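Local coordinates for separin (Saccharomyces cerevisiae, PDB 5U1T), which is a caspase-like cysteine protease that cleaves the MCD1/SCC1 subunit of cohesin at the onset of anaphase, allowing chromosomes to segregate, at residues I256-L259 and D260-Y264; I830-Y833 and R834-F838. One frame throughout, in Å; residues are numbered along the deposited sequence.

How the contacts relate
Contacts 1 and 2 both join residues close in sequence within helical parts of one chain, but their centres lie about 99 Å apart and they share no element. Contact 1 is a weakly bonded single turn far from the centre of the chain, partly buried, with exposed residues at its margin, where one good backbone bond is joined by weak ones and by a carboxylate folded back on the main chain. Contact 2 is a buried stretch of the regular helix 829-845, near the centre of the chain, with successive i to i+4 bonds and side chains facing helices on several sides. Its polar ends, R834 and H837, find partners on or beside helix 872-881. Both lie away from the probable catalytic cysteine.

Contact 1: I256-L259 and D260-Y264; sequences IMLL and DILSY
Against the Y264 ring, L259 comes in obliquely: its CD2 lies 4.1 Å from the ring atom CD2 of Y264, and the two side chains cross at about a right angle. The contact is built round the weakly bonded helical turn 258-261, in the connection between helices 236-250 and 264-274, with M257 leading in and Y264 starting the next helix. The other flat group, the carboxylate of D260, turns back to the backbone of M257, where OD2 accepts a weak hydrogen bond from M257 N at 3.5 Å and 138°. The CG of D260 stands beside its own backbone N, chi1 -46°, which swings the acid toward the start of the turn. A second weak bond runs from D260 N to M257 O (3.5 Å), so the acid and its own amide both hold on to M257. With an alanine here the carboxylate is gone, and M257 N would probably lose this weak acceptor, leaving D260 N to M257 O as the remaining hydrogen bond between the two residues. The turn proper is secured at L258 O, which accepts L262 N in a nearly straight bond of 2.9 Å (169°) and, more weakly, I261 N. Around it, L258 and I261 pack on Y243 of helix 236-250, I256 and D260 reach L225 of helix 217-225, and L259 and L262 touch T267 on the following helix. The side chains of the same bonded pair cross obliquely, CD1 of L258 4.0 Å from CG of L262.

Contact 2: I830-Y833 and R834-F838; sequences IIVY and RCLHF
I830 and R834 lie side by side and point the same way, the CD1 of I830 reaching to 4.1 Å from NE of R834. In the backbone, R834 N bonds to I830 O at 3.3 Å, one rung of the i to i+4 ladder of helix 829-845. I831 follows with its carbonyl taking C835 N, and its CG2 sits 4.2 Å from C835 SG. V832 accepts L836 N; its CG1, anti to its own N (chi1 172°), runs alongside L836 and meets CD1 of that leucine at 4.0 Å. Y833 closes the run. Its carbonyl receives H837 N at 2.9 Å, while CB of H837 sits over one ring face, toward the rim. The guanidinium of R834 is turned almost perpendicular to that ring (87°), with CD2 of Y833 at its edge, near its plane, and CD of R834 4.0 Å from the same CD2 of Y833. Both polar ends look outward from the helix: R834 NE bonds to S874 OG and H837 ND1 to D881 OD2, both on helix 872-881. Helix 849-863 receives Y833 and L836, with the Y833 ring meeting F863, while helix 782-805 takes I831, C835 and F838, whose ring stacks on F797.

Contact 1: I256-L259 and D260-Y264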
ATOM      1  N   ILE A 256     -26.624  17.982  78.667  1.00107.55           N
ATOM      2  CA  ILE A 256     -26.236  19.252  79.192  1.00103.15           C
ATOM      3  C   ILE A 256     -26.915  20.142  78.198  1.00103.13           C
ATOM      4  O   ILE A 256     -26.576  20.126  77.037  1.00107.26           O
ATOM      5  CB  ILE A 256     -24.739  19.454  79.069  1.00 96.58           C
ATOM      6  CG1 ILE A 256     -24.014  18.570  80.062  1.00 99.05           C
ATOM      7  CG2 ILE A 256     -24.378  20.895  79.326  1.00 92.95           C
ATOM      8  CD1 ILE A 256     -22.689  19.143  80.497  1.00 96.35           C
ATOM      9  N   MET A 257     -27.898  20.906  78.632  1.00103.28           N
ATOM     10  CA  MET A 257     -28.615  21.761  77.705  1.00103.67           C
ATOM     11  C   MET A 257     -27.867  23.028  77.409  1.00 99.54           C
ATOM     12  O   MET A 257     -26.898  23.353  78.063  1.00 97.91           O
ATOM     13  CB  MET A 257     -30.013  22.063  78.211  1.00107.56           C
ATOM     14  CG  MET A 257     -30.906  20.842  78.244  1.00108.80           C
ATOM     15  SD  MET A 257     -31.699  20.560  76.662  1.00111.76           S
ATOM     16  CE  MET A 257     -31.702  22.210  75.981  1.00102.12           C
ATOM     17  N   LEU A 258     -28.346  23.751  76.419  1.00 99.51           N
ATOM     18  CA  LEU A 258     -27.680  24.954  75.983  1.00101.46           C
ATOM     19  C   LEU A 258     -27.932  26.128  76.880  1.00105.56           C
ATOM     20  O   LEU A 258     -27.157  27.070  76.913  1.00106.89           O
ATOM     21  CB  LEU A 258     -28.089  25.285  74.557  1.00 99.81           C
ATOM     22  CG  LEU A 258     -27.955  26.749  74.181  1.00104.26           C
ATOM     23  CD1 LEU A 258     -26.505  27.127  73.966  1.00 97.94           C
ATOM     24  CD2 LEU A 258     -28.776  27.046  72.945  1.00 95.03           C
ATOM     25  N   LEU A 259     -29.008  26.061  77.644  1.00106.74           N
ATOM     26  CA  LEU A 259     -29.348  27.142  78.553  1.00111.64           C
ATOM     27  C   LEU A 259     -28.596  27.064  79.865  1.00110.14           C
ATOM     28  O   LEU A 259     -28.659  27.977  80.664  1.00111.35           O
ATOM     29  CB  LEU A 259     -30.848  27.221  78.779  1.00113.21           C
ATOM     30  CG  LEU A 259     -31.554  28.063  77.719  1.00114.17           C
ATOM     31  CD1 LEU A 259     -33.063  27.932  77.822  1.00108.93           C
ATOM     32  CD2 LEU A 259     -31.124  29.513  77.814  1.00115.48           C
ATOM     33  N   ASP A 260     -27.908  25.955  80.104  1.00109.53           N
ATOM     34  CA  ASP A 260     -27.056  25.843  81.267  1.00110.12           C
ATOM     35  C   ASP A 260     -25.820  26.699  81.023  1.00112.41           C
ATOM     36  O   ASP A 260     -25.273  27.275  81.946  1.00113.04           O
ATOM     37  CB  ASP A 260     -26.613  24.402  81.482  1.00108.97           C
ATOM     38  CG  ASP A 260     -27.739  23.429  81.362  1.00106.64           C
ATOM     39  OD1 ASP A 260     -28.778  23.819  80.828  1.00108.69           O
ATOM     40  OD2 ASP A 260     -27.587  22.277  81.800  1.00105.07           O
ATOM     41  N   ILE A 261     -25.373  26.762  79.774  1.00113.69           N
ATOM     42  CA  ILE A 261     -24.217  27.532  79.395  1.00113.32           C
ATOM     43  C   ILE A 261     -24.577  28.959  79.100  1.00113.06           C
ATOM     44  O   ILE A 261     -23.965  29.876  79.611  1.00112.71           O
ATOM     45  CB  ILE A 261     -23.628  26.988  78.101  1.00110.21           C
ATOM     46  CG1 ILE A 261     -23.390  25.494  78.222  1.00107.51           C
ATOM     47  CG2 ILE A 261     -22.343  27.712  77.769  1.00104.28           C
ATOM     48  CD1 ILE A 261     -24.015  24.705  77.101  1.00103.36           C
ATOM     49  N   LEU A 262     -25.573  29.142  78.251  1.00114.29           N
ATOM     50  CA  LEU A 262     -25.972  30.478  77.857  1.00120.06           C
ATOM     51  C   LEU A 262     -27.153  30.993  78.652  1.00125.71           C
ATOM     52  O   LEU A 262     -28.158  30.306  78.785  1.00122.94           O
ATOM     53  CB  LEU A 262     -26.340  30.475  76.383  1.00116.18           C
ATOM     54  CG  LEU A 262     -25.197  30.622  75.396  1.00112.29           C
ATOM     55  CD1 LEU A 262     -25.700  31.342  74.163  1.00107.83           C
ATOM     56  CD2 LEU A 262     -24.056  31.384  76.043  1.00114.35           C
ATOM     57  N   SER A 263     -27.050  32.201  79.190  1.00129.25           N
ATOM     58  CA  SER A 263     -28.206  32.707  79.927  1.00128.98           C
ATOM     59  C   SER A 263     -29.350  32.977  78.943  1.00128.46           C
ATOM     60  O   SER A 263     -29.112  33.094  77.737  1.00125.64           O
ATOM     61  CB  SER A 263     -27.844  33.973  80.721  1.00127.92           C
ATOM     62  OG  SER A 263     -27.030  34.860  79.967  1.00127.91           O
ATOM     63  N   TYR A 264     -30.585  33.061  79.449  1.00129.98           N
ATOM     64  CA  TYR A 264     -31.746  33.317  78.590  1.00129.18           C
ATOM     65  C   TYR A 264     -31.608  34.657  77.856  1.00133.69           C
ATOM     66  O   TYR A 264     -32.057  34.795  76.718  1.00134.33           O
ATOM     67  CB  TYR A 264     -33.063  33.333  79.376  1.00130.03           C
ATOM     68  CG  TYR A 264     -33.233  32.346  80.524  1.00134.84           C
ATOM     69  CD1 TYR A 264     -32.761  32.648  81.807  1.00128.61           C
ATOM     70  CD2 TYR A 264     -33.936  31.147  80.348  1.00134.67           C
ATOM     71  CE1 TYR A 264     -32.947  31.767  82.875  1.00124.80           C
ATOM     72  CE2 TYR A 264     -34.129  30.255  81.411  1.00131.62           C
ATOM     73  CZ  TYR A 264     -33.632  30.575  82.674  1.00127.91           C
ATOM     74  OH  TYR A 264     -33.814  29.705  83.734  1.00119.92           O
TER

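Contact 2: I830-Y833 and R834-F838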
ATOM      1  N   ILE A 830      10.963  -7.139   2.031  1.00 56.27           N
ATOM      2  CA  ILE A 830       9.885  -7.854   1.385  1.00 50.88           C
ATOM      3  C   ILE A 830       9.480  -7.209   0.092  1.00 53.08           C
ATOM      4  O   ILE A 830       8.987  -7.852  -0.790  1.00 55.72           O
ATOM      5  CB  ILE A 830       8.661  -7.957   2.284  1.00 48.74           C
ATOM      6  CG1 ILE A 830       7.622  -8.854   1.659  1.00 53.30           C
ATOM      7  CG2 ILE A 830       8.044  -6.604   2.479  1.00 48.59           C
ATOM      8  CD1 ILE A 830       7.987 -10.300   1.715  1.00 55.43           C
ATOM      9  N   ILE A 831       9.682  -5.921  -0.016  1.00 56.27           N
ATOM     10  CA  ILE A 831       9.337  -5.240  -1.253  1.00 52.40           C
ATOM     11  C   ILE A 831      10.458  -5.406  -2.268  1.00 52.47           C
ATOM     12  O   ILE A 831      10.211  -5.704  -3.427  1.00 54.82           O
ATOM     13  CB  ILE A 831       9.054  -3.752  -1.031  1.00 55.01           C
ATOM     14  CG1 ILE A 831       7.901  -3.572  -0.044  1.00 56.07           C
ATOM     15  CG2 ILE A 831       8.685  -3.094  -2.348  1.00 56.35           C
ATOM     16  CD1 ILE A 831       6.554  -4.065  -0.556  1.00 54.07           C
ATOM     17  N   VAL A 832      11.691  -5.228  -1.817  1.00 54.15           N
ATOM     18  CA  VAL A 832      12.850  -5.429  -2.661  1.00 54.94           C
ATOM     19  C   VAL A 832      12.877  -6.858  -3.198  1.00 54.12           C
ATOM     20  O   VAL A 832      13.078  -7.067  -4.399  1.00 55.38           O
ATOM     21  CB  VAL A 832      14.144  -5.105  -1.898  1.00 55.38           C
ATOM     22  CG1 VAL A 832      15.366  -5.492  -2.697  1.00 48.69           C
ATOM     23  CG2 VAL A 832      14.180  -3.628  -1.573  1.00 55.69           C
ATOM     24  N   TYR A 833      12.647  -7.843  -2.333  1.00 52.91           N
ATOM     25  CA  TYR A 833      12.627  -9.224  -2.795  1.00 49.82           C
ATOM     26  C   TYR A 833      11.549  -9.446  -3.854  1.00 53.33           C
ATOM     27  O   TYR A 833      11.851  -9.912  -4.945  1.00 52.23           O
ATOM     28  CB  TYR A 833      12.405 -10.231  -1.662  1.00 53.87           C
ATOM     29  CG  TYR A 833      12.280 -11.614  -2.261  1.00 54.56           C
ATOM     30  CD1 TYR A 833      13.376 -12.207  -2.885  1.00 53.78           C
ATOM     31  CD2 TYR A 833      11.057 -12.285  -2.301  1.00 45.76           C
ATOM     32  CE1 TYR A 833      13.277 -13.432  -3.492  1.00 50.39           C
ATOM     33  CE2 TYR A 833      10.949 -13.517  -2.914  1.00 53.93           C
ATOM     34  CZ  TYR A 833      12.065 -14.086  -3.508  1.00 54.17           C
ATOM     35  OH  TYR A 833      11.989 -15.317  -4.125  1.00 57.64           O
ATOM     36  N   ARG A 834      10.301  -9.130  -3.526  1.00 52.42           N
ATOM     37  CA  ARG A 834       9.193  -9.384  -4.431  1.00 47.25           C
ATOM     38  C   ARG A 834       9.402  -8.734  -5.788  1.00 52.59           C
ATOM     39  O   ARG A 834       9.067  -9.333  -6.824  1.00 56.72           O
ATOM     40  CB  ARG A 834       7.870  -8.897  -3.844  1.00 45.73           C
ATOM     41  CG  ARG A 834       7.344  -9.714  -2.710  1.00 50.26           C
ATOM     42  CD  ARG A 834       7.261 -11.176  -3.060  1.00 48.75           C
ATOM     43  NE  ARG A 834       6.827 -11.943  -1.903  1.00 53.77           N
ATOM     44  CZ  ARG A 834       5.555 -12.222  -1.624  1.00 55.74           C
ATOM     45  NH1 ARG A 834       4.595 -11.811  -2.439  1.00 56.56           N
ATOM     46  NH2 ARG A 834       5.241 -12.922  -0.534  1.00 55.76           N
ATOM     47  N   CYS A 835       9.959  -7.529  -5.796  1.00 47.68           N
ATOM     48  CA  CYS A 835      10.187  -6.844  -7.057  1.00 53.76           C
ATOM     49  C   CYS A 835      11.277  -7.542  -7.865  1.00 55.52           C
ATOM     50  O   CYS A 835      11.160  -7.692  -9.077  1.00 54.93           O
ATOM     51  CB  CYS A 835      10.569  -5.389  -6.832  1.00 54.93           C
ATOM     52  SG  CYS A 835       9.213  -4.332  -6.357  1.00 58.71           S
ATOM     53  N   LEU A 836      12.340  -7.964  -7.190  1.00 54.14           N
ATOM     54  CA  LEU A 836      13.403  -8.675  -7.878  1.00 53.96           C
ATOM     55  C   LEU A 836      12.924 -10.031  -8.409  1.00 56.38           C
ATOM     56  O   LEU A 836      13.415 -10.496  -9.439  1.00 56.44           O
ATOM     57  CB  LEU A 836      14.608  -8.867  -6.958  1.00 55.08           C
ATOM     58  CG  LEU A 836      15.441  -7.600  -6.745  1.00 60.63           C
ATOM     59  CD1 LEU A 836      16.554  -7.846  -5.725  1.00 50.00           C
ATOM     60  CD2 LEU A 836      15.992  -7.108  -8.072  1.00 53.02           C
ATOM     61  N   HIS A 837      11.978 -10.655  -7.706  1.00 50.88           N
ATOM     62  CA  HIS A 837      11.421 -11.931  -8.122  1.00 47.91           C
ATOM     63  C   HIS A 837      10.610 -11.733  -9.375  1.00 55.10           C
ATOM     64  O   HIS A 837      10.678 -12.544 -10.290  1.00 53.92           O
ATOM     65  CB  HIS A 837      10.549 -12.536  -7.025  1.00 53.80           C
ATOM     66  CG  HIS A 837       9.705 -13.701  -7.472  1.00 52.68           C
ATOM     67  ND1 HIS A 837      10.224 -14.958  -7.703  1.00 53.88           N
ATOM     68  CD2 HIS A 837       8.372 -13.804  -7.682  1.00 51.42           C
ATOM     69  CE1 HIS A 837       9.248 -15.777  -8.046  1.00 53.55           C
ATOM     70  NE2 HIS A 837       8.112 -15.101  -8.034  1.00 53.02           N
ATOM     71  N   PHE A 838       9.850 -10.639  -9.402  1.00 53.64           N
ATOM     72  CA  PHE A 838       9.041 -10.273 -10.554  1.00 48.43           C
ATOM     73  C   PHE A 838       9.899  -9.905 -11.764  1.00 52.22           C
ATOM     74  O   PHE A 838       9.672 -10.409 -12.856  1.00 50.23           O
ATOM     75  CB  PHE A 838       8.124  -9.116 -10.209  1.00 48.72           C
ATOM     76  CG  PHE A 838       7.236  -8.712 -11.326  1.00 50.11           C
ATOM     77  CD1 PHE A 838       6.020  -9.347 -11.524  1.00 51.38           C
ATOM     78  CD2 PHE A 838       7.616  -7.702 -12.197  1.00 53.50           C
ATOM     79  CE1 PHE A 838       5.193  -8.981 -12.560  1.00 51.67           C
ATOM     80  CE2 PHE A 838       6.799  -7.332 -13.242  1.00 52.93           C
ATOM     81  CZ  PHE A 838       5.585  -7.965 -13.424  1.00 53.63           C
TER